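Local coordinates for phosphatidylinositol 4,5-bisphosphate-binding protein SLM1 (Saccharomyces cerevisiae, PDB 4A6H) that binds phosphatidylinositol 4,5-bisphosphate through its PH domain and, together with SLM2, acts as an effector of TORC2 and calcineurin signalling, at residues E13-F18 with N95-A100; C57-H62 with F80-K85. All coordinates share one frame; numbering follows the deposited sequence.

How the contacts relate
Both contacts belong to one antiparallel sheet of the PH domain, and their centres lie about 11 Å apart. Strand 95-99 of contact 1 and strand 79-84 of contact 2 are sheet neighbours, so that 8-16, 95-99, 79-84 and 57-62 run side by side in that order. Two probable hydrogen bonds join the contacts: Asn95 OD1 to His83 ND1 at 2.7 Å and Trp96 O to Leu82 N at 2.9 Å. Contact 1 reaches inositol-4-phosphate directly, through Arg15 and Lys99 of a pocket completed by Lys20, Ser21, Tyr22, Ser76 and Lys79; in contact 2 the side chain of Val81 stays about 10 Å from a bound inositol-4-phosphate.

Contact 1: residues E13-F18 with N95-A100; sequences ERRSKF and NWVFKA. With I4D (D-myo-inositol-4-phosphate), chain G; PO4 (phosphate ion), chain E.
Glu13 and Lys99 form a hydrogen-bonded antiparallel pair: Glu13 N gives a nearly straight bond to Lys99 O (3.0 Å, 175°), and Lys99 N returns one to Glu13 O at 2.7 Å. A water donating to both Glu13 OE1 and Lys99 O gives that carbonyl a second donor. Arg15 N meets Val97 O at 2.8 Å, nearly along the C=O axis; beyond it a second water accepts from Val97 N and donates to Arg15 O. The side chains of Glu13 and Lys99 run alongside each other, OE1 against CE, with a long salt bridge from Glu13 OE1 to Lys99 NZ (3.9 Å), and a third water bridges them, donating to Glu13 OE2 and accepting from Lys99 NZ. That ammonium also gives a weak bond to O2 of inositol-4-phosphate, while Arg15 NE lies beside the ligand's O5, its guanidinium laid with one face on the methyls of Val97; long cationic chains suit this anionic ligand. Arg14 points to the other face. Its CG, anti to the backbone N (chi1 -172°), sits over the Phe98 ring, 4.1 Å from the centroid, and the bend at chi3 brings CD against Trp96 CE3 (3.3 Å) and NE over the rim of one ring face, the guanidinium tilted 31° in an off-centre cation-pi contact. Arginine fits because its aliphatic part lies on both rings while NH1 reaches Glu36 in a salt bridge. Strand 21-29 continues the sheet beyond 8-16 and strand 79-84 beyond 95-99; Met50 of strand 50-53 packs against Arg14 and Trp96.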
ATOM      1  N   GLU A  13     -17.560  -5.910 -14.076  1.00 14.46           N
ATOM      2  CA  GLU A  13     -17.912  -7.070 -14.877  1.00 16.40           C
ATOM      3  C   GLU A  13     -16.699  -7.513 -15.663  1.00 16.45           C
ATOM      4  O   GLU A  13     -16.028  -6.694 -16.280  1.00 18.66           O
ATOM      5  CB  GLU A  13     -19.050  -6.731 -15.821  1.00 18.14           C
ATOM      6  CG  GLU A  13     -20.315  -6.368 -15.083  1.00 21.86           C
ATOM      7  CD  GLU A  13     -21.448  -6.055 -16.019  1.00 27.25           C
ATOM      8  OE1 GLU A  13     -21.538  -4.895 -16.474  1.00 36.93           O
ATOM      9  OE2 GLU A  13     -22.244  -6.973 -16.304  1.00 36.74           O
ATOM     10  N   ARG A  14     -16.393  -8.799 -15.636  1.00 14.67           N
ATOM     11  CA  ARG A  14     -15.237  -9.312 -16.361  1.00 15.74           C
ATOM     12  C   ARG A  14     -15.762 -10.148 -17.508  1.00 16.78           C
ATOM     13  O   ARG A  14     -16.632 -10.994 -17.312  1.00 18.48           O
ATOM     14  CB  ARG A  14     -14.352 -10.162 -15.448  1.00 18.08           C
ATOM     15  CG  ARG A  14     -13.025 -10.562 -16.088  1.00 21.72           C
ATOM     16  CD  ARG A  14     -12.228 -11.508 -15.211  1.00 32.45           C
ATOM     17  NE  ARG A  14     -12.924 -12.776 -15.033  1.00 41.41           N
ATOM     18  CZ  ARG A  14     -13.408 -13.204 -13.872  1.00 49.69           C
ATOM     19  NH1 ARG A  14     -13.256 -12.473 -12.776  1.00 51.65           N
ATOM     20  NH2 ARG A  14     -14.036 -14.369 -13.806  1.00 52.10           N
ATOM     21  N   ARG A  15     -15.263  -9.912 -18.711  1.00 17.63           N
ATOM     22  CA  ARG A  15     -15.743 -10.682 -19.851  1.00 16.53           C
ATOM     23  C   ARG A  15     -15.062 -12.041 -19.877  1.00 18.56           C
ATOM     24  O   ARG A  15     -13.854 -12.152 -19.673  1.00 20.73           O
ATOM     25  CB  ARG A  15     -15.490  -9.952 -21.171  1.00 19.77           C
ATOM     26  CG  ARG A  15     -16.159 -10.643 -22.352  1.00 23.31           C
ATOM     27  CD  ARG A  15     -15.522 -10.259 -23.681  1.00 37.48           C
ATOM     28  NE  ARG A  15     -15.670  -8.838 -23.974  1.00 43.02           N
ATOM     29  CZ  ARG A  15     -14.777  -8.121 -24.648  1.00 33.77           C
ATOM     30  NH1 ARG A  15     -13.665  -8.692 -25.094  1.00 33.92           N
ATOM     31  NH2 ARG A  15     -14.991  -6.831 -24.865  1.00 35.11           N
ATOM     32  N   SER A  16     -15.846 -13.090 -20.100  1.00 17.98           N
ATOM     33  CA  SER A  16     -15.251 -14.394 -20.316  1.00 21.66           C
ATOM     34  C   SER A  16     -15.226 -14.699 -21.802  1.00 19.26           C
ATOM     35  O   SER A  16     -16.261 -14.695 -22.462  1.00 24.97           O
ATOM     36  CB  SER A  16     -16.019 -15.492 -19.595  1.00 23.70           C
ATOM     37  OG  SER A  16     -15.510 -16.754 -20.000  1.00 22.55           O
ATOM     38  N   LYS A  17     -14.026 -14.962 -22.301  1.00 21.34           N
ATOM     39  CA  LYS A  17     -13.794 -15.307 -23.691  1.00 25.50           C
ATOM     40  C   LYS A  17     -14.468 -16.626 -24.049  1.00 25.94           C
ATOM     41  O   LYS A  17     -14.827 -16.859 -25.206  1.00 31.53           O
ATOM     42  CB  LYS A  17     -12.283 -15.394 -23.915  1.00 36.88           C
ATOM     43  CG  LYS A  17     -11.832 -16.125 -25.160  1.00 43.75           C
ATOM     44  CD  LYS A  17     -10.314 -16.162 -25.184  1.00 45.77           C
ATOM     45  CE  LYS A  17      -9.772 -16.927 -26.375  1.00 51.41           C
ATOM     46  NZ  LYS A  17      -8.286 -17.002 -26.313  1.00 51.47           N
ATOM     47  N   PHE A  18     -14.654 -17.484 -23.051  1.00 22.03           N
ATOM     48  CA  PHE A  18     -15.245 -18.799 -23.289  1.00 23.03           C
ATOM     49  C   PHE A  18     -16.747 -18.808 -23.022  1.00 23.71           C
ATOM     50  O   PHE A  18     -17.507 -19.374 -23.799  1.00 25.76           O
ATOM     51  CB  PHE A  18     -14.511 -19.874 -22.478  1.00 22.52           C
ATOM     52  CG  PHE A  18     -13.042 -19.950 -22.786  1.00 30.86           C
ATOM     53  CD1 PHE A  18     -12.592 -20.606 -23.920  1.00 29.77           C
ATOM     54  CD2 PHE A  18     -12.114 -19.333 -21.965  1.00 34.07           C
ATOM     55  CE1 PHE A  18     -11.246 -20.658 -24.218  1.00 28.16           C
ATOM     56  CE2 PHE A  18     -10.768 -19.386 -22.259  1.00 35.69           C
ATOM     57  CZ  PHE A  18     -10.336 -20.054 -23.387  1.00 26.36           C
ATOM     58  N   ASN A  95      -5.056 -11.660 -21.961  1.00 20.73           N
ATOM     59  CA  ASN A  95      -5.694 -10.382 -21.663  1.00 20.70           C
ATOM     60  C   ASN A  95      -7.124 -10.549 -21.189  1.00 22.84           C
ATOM     61  O   ASN A  95      -7.912 -11.260 -21.803  1.00 30.69           O
ATOM     62  CB  ASN A  95      -5.686  -9.504 -22.908  1.00 23.47           C
ATOM     63  CG  ASN A  95      -4.292  -9.242 -23.417  1.00 21.28           C
ATOM     64  OD1 ASN A  95      -3.587  -8.391 -22.888  1.00 21.88           O
ATOM     65  ND2 ASN A  95      -3.878  -9.989 -24.436  1.00 25.64           N
ATOM     66  N   TRP A  96      -7.448  -9.881 -20.090  1.00 18.00           N
ATOM     67  CA  TRP A  96      -8.800  -9.893 -19.561  1.00 18.89           C
ATOM     68  C   TRP A  96      -9.446  -8.529 -19.706  1.00 14.88           C
ATOM     69  O   TRP A  96      -8.791  -7.495 -19.553  1.00 16.80           O
ATOM     70  CB  TRP A  96      -8.791 -10.317 -18.101  1.00 18.04           C
ATOM     71  CG  TRP A  96      -8.725 -11.810 -17.931  1.00 23.89           C
ATOM     72  CD1 TRP A  96      -8.573 -12.744 -18.921  1.00 26.80           C
ATOM     73  CD2 TRP A  96      -8.814 -12.540 -16.704  1.00 24.91           C
ATOM     74  NE1 TRP A  96      -8.559 -14.009 -18.381  1.00 28.76           N
ATOM     75  CE2 TRP A  96      -8.704 -13.912 -17.022  1.00 26.16           C
ATOM     76  CE3 TRP A  96      -8.966 -12.169 -15.368  1.00 22.64           C
ATOM     77  CZ2 TRP A  96      -8.749 -14.915 -16.046  1.00 29.22           C
ATOM     78  CZ3 TRP A  96      -9.013 -13.173 -14.397  1.00 25.68           C
ATOM     79  CH2 TRP A  96      -8.906 -14.523 -14.746  1.00 29.63           C
ATOM     80  N   VAL A  97     -10.735  -8.527 -20.019  1.00 15.82           N
ATOM     81  CA  VAL A  97     -11.444  -7.288 -20.276  1.00 15.14           C
ATOM     82  C   VAL A  97     -12.429  -7.043 -19.148  1.00 16.46           C
ATOM     83  O   VAL A  97     -13.215  -7.935 -18.802  1.00 14.55           O
ATOM     84  CB  VAL A  97     -12.176  -7.336 -21.624  1.00 18.12           C
ATOM     85  CG1 VAL A  97     -12.994  -6.067 -21.828  1.00 19.36           C
ATOM     86  CG2 VAL A  97     -11.172  -7.511 -22.766  1.00 21.54           C
ATOM     87  N   PHE A  98     -12.353  -5.851 -18.557  1.00 13.30           N
ATOM     88  CA  PHE A  98     -13.238  -5.440 -17.486  1.00 12.62           C
ATOM     89  C   PHE A  98     -14.141  -4.311 -17.924  1.00 13.99           C
ATOM     90  O   PHE A  98     -13.761  -3.474 -18.738  1.00 15.45           O
ATOM     91  CB  PHE A  98     -12.433  -4.989 -16.265  1.00 13.46           C
ATOM     92  CG  PHE A  98     -11.700  -6.108 -15.577  1.00 14.13           C
ATOM     93  CD1 PHE A  98     -10.422  -6.449 -15.970  1.00 15.53           C
ATOM     94  CD2 PHE A  98     -12.294  -6.824 -14.543  1.00 17.07           C
ATOM     95  CE1 PHE A  98      -9.743  -7.480 -15.342  1.00 16.07           C
ATOM     96  CE2 PHE A  98     -11.616  -7.853 -13.915  1.00 16.33           C
ATOM     97  CZ  PHE A  98     -10.341  -8.180 -14.311  1.00 17.09           C
ATOM     98  N   LYS A  99     -15.345  -4.290 -17.373  1.00 14.59           N
ATOM     99  CA  LYS A  99     -16.305  -3.256 -17.696  1.00 14.46           C
ATOM    100  C   LYS A  99     -16.854  -2.635 -16.415  1.00 17.22           C
ATOM    101  O   LYS A  99     -17.367  -3.335 -15.545  1.00 15.47           O
ATOM    102  CB  LYS A  99     -17.437  -3.827 -18.555  1.00 15.21           C
ATOM    103  CG  LYS A  99     -18.512  -2.807 -18.923  1.00 16.87           C
ATOM    104  CD  LYS A  99     -19.495  -3.348 -19.961  1.00 21.60           C
ATOM    105  CE  LYS A  99     -20.365  -4.447 -19.402  1.00 27.58           C
ATOM    106  NZ  LYS A  99     -21.457  -4.784 -20.364  1.00 31.58           N
ATOM    107  N   ALA A 100     -16.758  -1.310 -16.312  1.00 17.39           N
ATOM    108  CA  ALA A 100     -17.276  -0.601 -15.153  1.00 15.97           C
ATOM    109  C   ALA A 100     -18.612   0.032 -15.515  1.00 18.28           C
ATOM    110  O   ALA A 100     -19.123  -0.149 -16.627  1.00 20.56           O
ATOM    111  CB  ALA A 100     -16.290   0.459 -14.676  1.00 16.64           C
TER
HETATM  112  O5  I4D G1584     -17.538  -7.439 -25.205  1.00 71.01           O
HETATM  113  C5  I4D G1584     -18.998  -6.976 -25.137  1.00 50.47           C
HETATM  114  C6  I4D G1584     -19.094  -5.455 -24.749  1.00 44.10           C
HETATM  115  O6  I4D G1584     -18.206  -4.590 -25.390  1.00 61.40           O
HETATM  116  C4  I4D G1584     -20.150  -8.119 -25.054  1.00 69.29           C
HETATM  117  O4  I4D G1584     -19.972  -9.416 -25.643  1.00 81.76           O
HETATM  118  P4  I4D G1584     -19.614 -10.741 -24.965  1.00 83.82           P
HETATM  119  O43 I4D G1584     -19.941 -10.798 -23.520  1.00 64.40           O
HETATM  120  O42 I4D G1584     -18.194 -11.046 -25.120  1.00 82.85           O
HETATM  121  O41 I4D G1584     -20.325 -11.792 -25.704  1.00 79.49           O
HETATM  122  C3  I4D G1584     -21.498  -7.503 -25.184  1.00 66.16           C
HETATM  123  O3  I4D G1584     -22.449  -8.395 -24.641  1.00 69.21           O
HETATM  124  C2  I4D G1584     -21.580  -6.149 -24.470  1.00 66.03           C
HETATM  125  O2  I4D G1584     -22.326  -6.101 -23.277  1.00 70.41           O
HETATM  126  C1  I4D G1584     -20.513  -4.984 -24.544  1.00 45.98           C
HETATM  127  O1  I4D G1584     -20.828  -3.701 -23.926  1.00 46.00           O
HETATM  128  P   PO4 E1582      -6.328 -13.433 -25.179  1.00 53.25           P
HETATM  129  O1  PO4 E1582      -7.587 -12.806 -25.728  1.00 54.93           O
HETATM  130  O2  PO4 E1582      -6.632 -14.063 -23.839  1.00 61.49           O
HETATM  131  O3  PO4 E1582      -5.837 -14.488 -26.142  1.00 59.98           O
HETATM  132  O4  PO4 E1582      -5.259 -12.383 -25.010  1.00 47.66           O
HETATM  133  O   HOH W   1     -20.040  -2.973 -14.846  1.00 32.58           O
HETATM  134  O   HOH W   2     -23.078  -6.374 -19.218  1.00 46.65           O
HETATM  135  O   HOH W   3     -11.717 -11.055 -20.964  1.00 24.03           O

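Contact 2: residues C57-H62 with F80-K85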
ATOM      1  N   CYS A  57       1.027  -7.892 -13.680  1.00 16.56           N
ATOM      2  CA  CYS A  57      -0.034  -7.415 -14.558  1.00 18.38           C
ATOM      3  C   CYS A  57       0.237  -5.995 -15.003  1.00 18.96           C
ATOM      4  O   CYS A  57       0.948  -5.246 -14.336  1.00 19.80           O
ATOM      5  CB  CYS A  57      -1.391  -7.454 -13.847  1.00 18.18           C
ATOM      6  SG  CYS A  57      -1.953  -9.110 -13.417  1.00 23.57           S
ATOM      7  N   THR A  58      -0.334  -5.633 -16.143  1.00 15.96           N
ATOM      8  CA  THR A  58      -0.348  -4.249 -16.595  1.00 16.31           C
ATOM      9  C   THR A  58      -1.734  -3.896 -17.120  1.00 18.31           C
ATOM     10  O   THR A  58      -2.536  -4.781 -17.419  1.00 19.93           O
ATOM     11  CB  THR A  58       0.674  -3.987 -17.722  1.00 19.98           C
ATOM     12  OG1 THR A  58       0.409  -4.849 -18.839  1.00 22.13           O
ATOM     13  CG2 THR A  58       2.095  -4.209 -17.229  1.00 23.21           C
ATOM     14  N   VAL A  59      -2.034  -2.604 -17.209  1.00 16.13           N
ATOM     15  CA  VAL A  59      -3.238  -2.176 -17.906  1.00 17.21           C
ATOM     16  C   VAL A  59      -2.821  -1.507 -19.198  1.00 17.79           C
ATOM     17  O   VAL A  59      -1.953  -0.625 -19.217  1.00 21.45           O
ATOM     18  CB  VAL A  59      -4.166  -1.273 -17.055  1.00 15.01           C
ATOM     19  CG1 VAL A  59      -4.836  -2.106 -15.950  1.00 16.72           C
ATOM     20  CG2 VAL A  59      -3.407  -0.087 -16.472  1.00 19.54           C
ATOM     21  N   THR A  60      -3.417  -1.952 -20.293  1.00 15.31           N
ATOM     22  CA  THR A  60      -2.914  -1.571 -21.596  1.00 18.39           C
ATOM     23  C   THR A  60      -3.851  -0.572 -22.263  1.00 23.27           C
ATOM     24  O   THR A  60      -3.531   0.612 -22.375  1.00 38.22           O
ATOM     25  CB  THR A  60      -2.665  -2.809 -22.467  1.00 19.67           C
ATOM     26  OG1 THR A  60      -3.839  -3.628 -22.481  1.00 20.91           O
ATOM     27  CG2 THR A  60      -1.510  -3.630 -21.896  1.00 22.68           C
ATOM     28  N   GLU A  61      -5.011  -1.033 -22.698  1.00 19.27           N
ATOM     29  CA  GLU A  61      -5.933  -0.138 -23.369  1.00 20.94           C
ATOM     30  C   GLU A  61      -7.218   0.073 -22.593  1.00 17.93           C
ATOM     31  O   GLU A  61      -7.548  -0.689 -21.667  1.00 17.31           O
ATOM     32  CB  GLU A  61      -6.234  -0.612 -24.791  1.00 28.22           C
ATOM     33  CG  GLU A  61      -6.583  -2.068 -24.900  1.00 33.52           C
ATOM     34  CD  GLU A  61      -6.899  -2.493 -26.320  1.00 31.80           C
ATOM     35  OE1 GLU A  61      -7.438  -1.675 -27.098  1.00 35.49           O
ATOM     36  OE2 GLU A  61      -6.610  -3.656 -26.657  1.00 32.54           O
ATOM     37  N   HIS A  62      -7.926   1.128 -22.964  1.00 16.68           N
ATOM     38  CA  HIS A  62      -9.237   1.400 -22.431  1.00 14.37           C
ATOM     39  C   HIS A  62     -10.109   2.102 -23.456  1.00 19.71           C
ATOM     40  O   HIS A  62      -9.628   2.631 -24.466  1.00 19.04           O
ATOM     41  CB  HIS A  62      -9.154   2.216 -21.135  1.00 16.32           C
ATOM     42  CG  HIS A  62      -8.616   3.596 -21.325  1.00 18.76           C
ATOM     43  ND1 HIS A  62      -9.346   4.597 -21.928  1.00 19.84           N
ATOM     44  CD2 HIS A  62      -7.421   4.143 -20.999  1.00 23.34           C
ATOM     45  CE1 HIS A  62      -8.622   5.704 -21.967  1.00 22.53           C
ATOM     46  NE2 HIS A  62      -7.449   5.455 -21.412  1.00 23.97           N
ATOM     47  N   PHE A  80     -11.750  -1.669 -19.906  1.00 13.60           N
ATOM     48  CA  PHE A  80     -10.295  -1.645 -19.939  1.00 14.26           C
ATOM     49  C   PHE A  80      -9.722  -3.051 -20.001  1.00 14.59           C
ATOM     50  O   PHE A  80     -10.417  -4.031 -19.716  1.00 14.66           O
ATOM     51  CB  PHE A  80      -9.693  -0.832 -18.773  1.00 14.71           C
ATOM     52  CG  PHE A  80      -9.837  -1.480 -17.413  1.00 13.66           C
ATOM     53  CD1 PHE A  80     -10.979  -1.287 -16.653  1.00 15.81           C
ATOM     54  CD2 PHE A  80      -8.811  -2.255 -16.889  1.00 15.44           C
ATOM     55  CE1 PHE A  80     -11.106  -1.878 -15.391  1.00 15.47           C
ATOM     56  CE2 PHE A  80      -8.930  -2.845 -15.636  1.00 16.50           C
ATOM     57  CZ  PHE A  80     -10.081  -2.652 -14.890  1.00 15.49           C
ATOM     58  N   VAL A  81      -8.453  -3.141 -20.388  1.00 13.92           N
ATOM     59  CA  VAL A  81      -7.771  -4.417 -20.532  1.00 16.25           C
ATOM     60  C   VAL A  81      -6.659  -4.563 -19.512  1.00 15.71           C
ATOM     61  O   VAL A  81      -5.828  -3.659 -19.340  1.00 15.51           O
ATOM     62  CB  VAL A  81      -7.157  -4.549 -21.936  1.00 16.56           C
ATOM     63  CG1 VAL A  81      -6.431  -5.878 -22.075  1.00 18.25           C
ATOM     64  CG2 VAL A  81      -8.237  -4.371 -23.003  1.00 16.42           C
ATOM     65  N   LEU A  82      -6.659  -5.709 -18.841  1.00 15.37           N
ATOM     66  CA  LEU A  82      -5.608  -6.108 -17.913  1.00 14.65           C
ATOM     67  C   LEU A  82      -4.804  -7.209 -18.590  1.00 17.39           C
ATOM     68  O   LEU A  82      -5.357  -8.229 -18.996  1.00 18.12           O
ATOM     69  CB  LEU A  82      -6.216  -6.597 -16.591  1.00 16.96           C
ATOM     70  CG  LEU A  82      -5.256  -6.925 -15.450  1.00 18.76           C
ATOM     71  CD1 LEU A  82      -4.522  -5.672 -15.000  1.00 23.78           C
ATOM     72  CD2 LEU A  82      -6.031  -7.527 -14.293  1.00 26.03           C
ATOM     73  N   HIS A  83      -3.496  -6.989 -18.716  1.00 17.08           N
ATOM     74  CA  HIS A  83      -2.600  -7.898 -19.428  1.00 17.82           C
ATOM     75  C   HIS A  83      -1.713  -8.666 -18.454  1.00 16.81           C
ATOM     76  O   HIS A  83      -1.185  -8.080 -17.515  1.00 18.56           O
ATOM     77  CB  HIS A  83      -1.709  -7.081 -20.367  1.00 16.43           C
ATOM     78  CG  HIS A  83      -0.691  -7.891 -21.108  1.00 22.27           C
ATOM     79  ND1 HIS A  83      -1.002  -8.623 -22.234  1.00 25.56           N
ATOM     80  CD2 HIS A  83       0.639  -8.055 -20.907  1.00 26.89           C
ATOM     81  CE1 HIS A  83       0.088  -9.217 -22.686  1.00 31.37           C
ATOM     82  NE2 HIS A  83       1.099  -8.885 -21.902  1.00 26.81           N
ATOM     83  N   ALA A  84      -1.547  -9.970 -18.672  1.00 18.96           N
ATOM     84  CA  ALA A  84      -0.668 -10.779 -17.824  1.00 19.06           C
ATOM     85  C   ALA A  84       0.747 -10.889 -18.386  1.00 19.52           C
ATOM     86  O   ALA A  84       0.943 -11.265 -19.545  1.00 22.78           O
ATOM     87  CB  ALA A  84      -1.259 -12.168 -17.615  1.00 21.94           C
ATOM     88  N   LYS A  85       1.733 -10.586 -17.549  1.00 20.79           N
ATOM     89  CA  LYS A  85       3.135 -10.641 -17.951  1.00 21.92           C
ATOM     90  C   LYS A  85       3.722 -12.003 -17.624  1.00 25.35           C
ATOM     91  O   LYS A  85       4.809 -12.351 -18.089  1.00 28.74           O
ATOM     92  CB  LYS A  85       3.935  -9.547 -17.245  1.00 24.38           C
ATOM     93  CG  LYS A  85       3.601  -8.141 -17.734  1.00 30.72           C
ATOM     94  CD  LYS A  85       4.572  -7.097 -17.194  1.00 41.50           C
ATOM     95  CE  LYS A  85       4.466  -6.950 -15.683  1.00 45.33           C
ATOM     96  NZ  LYS A  85       5.230  -5.765 -15.186  1.00 47.20           N
TER
HETATM   97  O   HOH W   4       3.497  -4.760 -13.031  1.00 28.63           O
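Cys57, a small buried residue opposite Ala84 in a non-hydrogen-bonded pair, rests its CB 3.8 Å from Leu82 CD1, and a water links its carbonyl O to Lys85 NZ. Thr58 pairs with His83 through two backbone bonds, Thr58 N to His83 O at 2.9 Å and the nearly straight His83 N to Thr58 O at 2.7 Å. Thr58 OG1 touches His83 CB (3.4 Å) and lies at the edge of the imidazole, whose ND1 is engaged by Asn95, near the ring plane; CG2 meets the Lys85 chain, which crosses it at about a right angle. Val59 turns back to the face of Cys57, where CG1 touches Leu82 CD1 at 3.7 Å and reaches the Phe80 ring; branched and apolar, it suits a strand facing the core. Thr60 N bonds to Val81 O at 3.1 Å from above the carbonyl plane (27° out of it). Here the backbone departs from regular strand geometry (psi -72° at Thr60) and the register slips by one residue, so that it is Glu61 O that accepts from Val81 N. The Glu61 chain runs alongside Val81, its CG 3.4 Å from Val81 CG2. At His62 the CB meets Phe80 CB, while CG, in the crowded position between backbone N and carbonyl carbon (chi1 66°), leads the imidazole away to an edge-to-face contact with Phe110 of helix 103-116. This is a beta bulge in an antiparallel pair, set in the bent sheet of a PH domain, whose C-terminal helix packs on the Val59, His62 and Phe80 side.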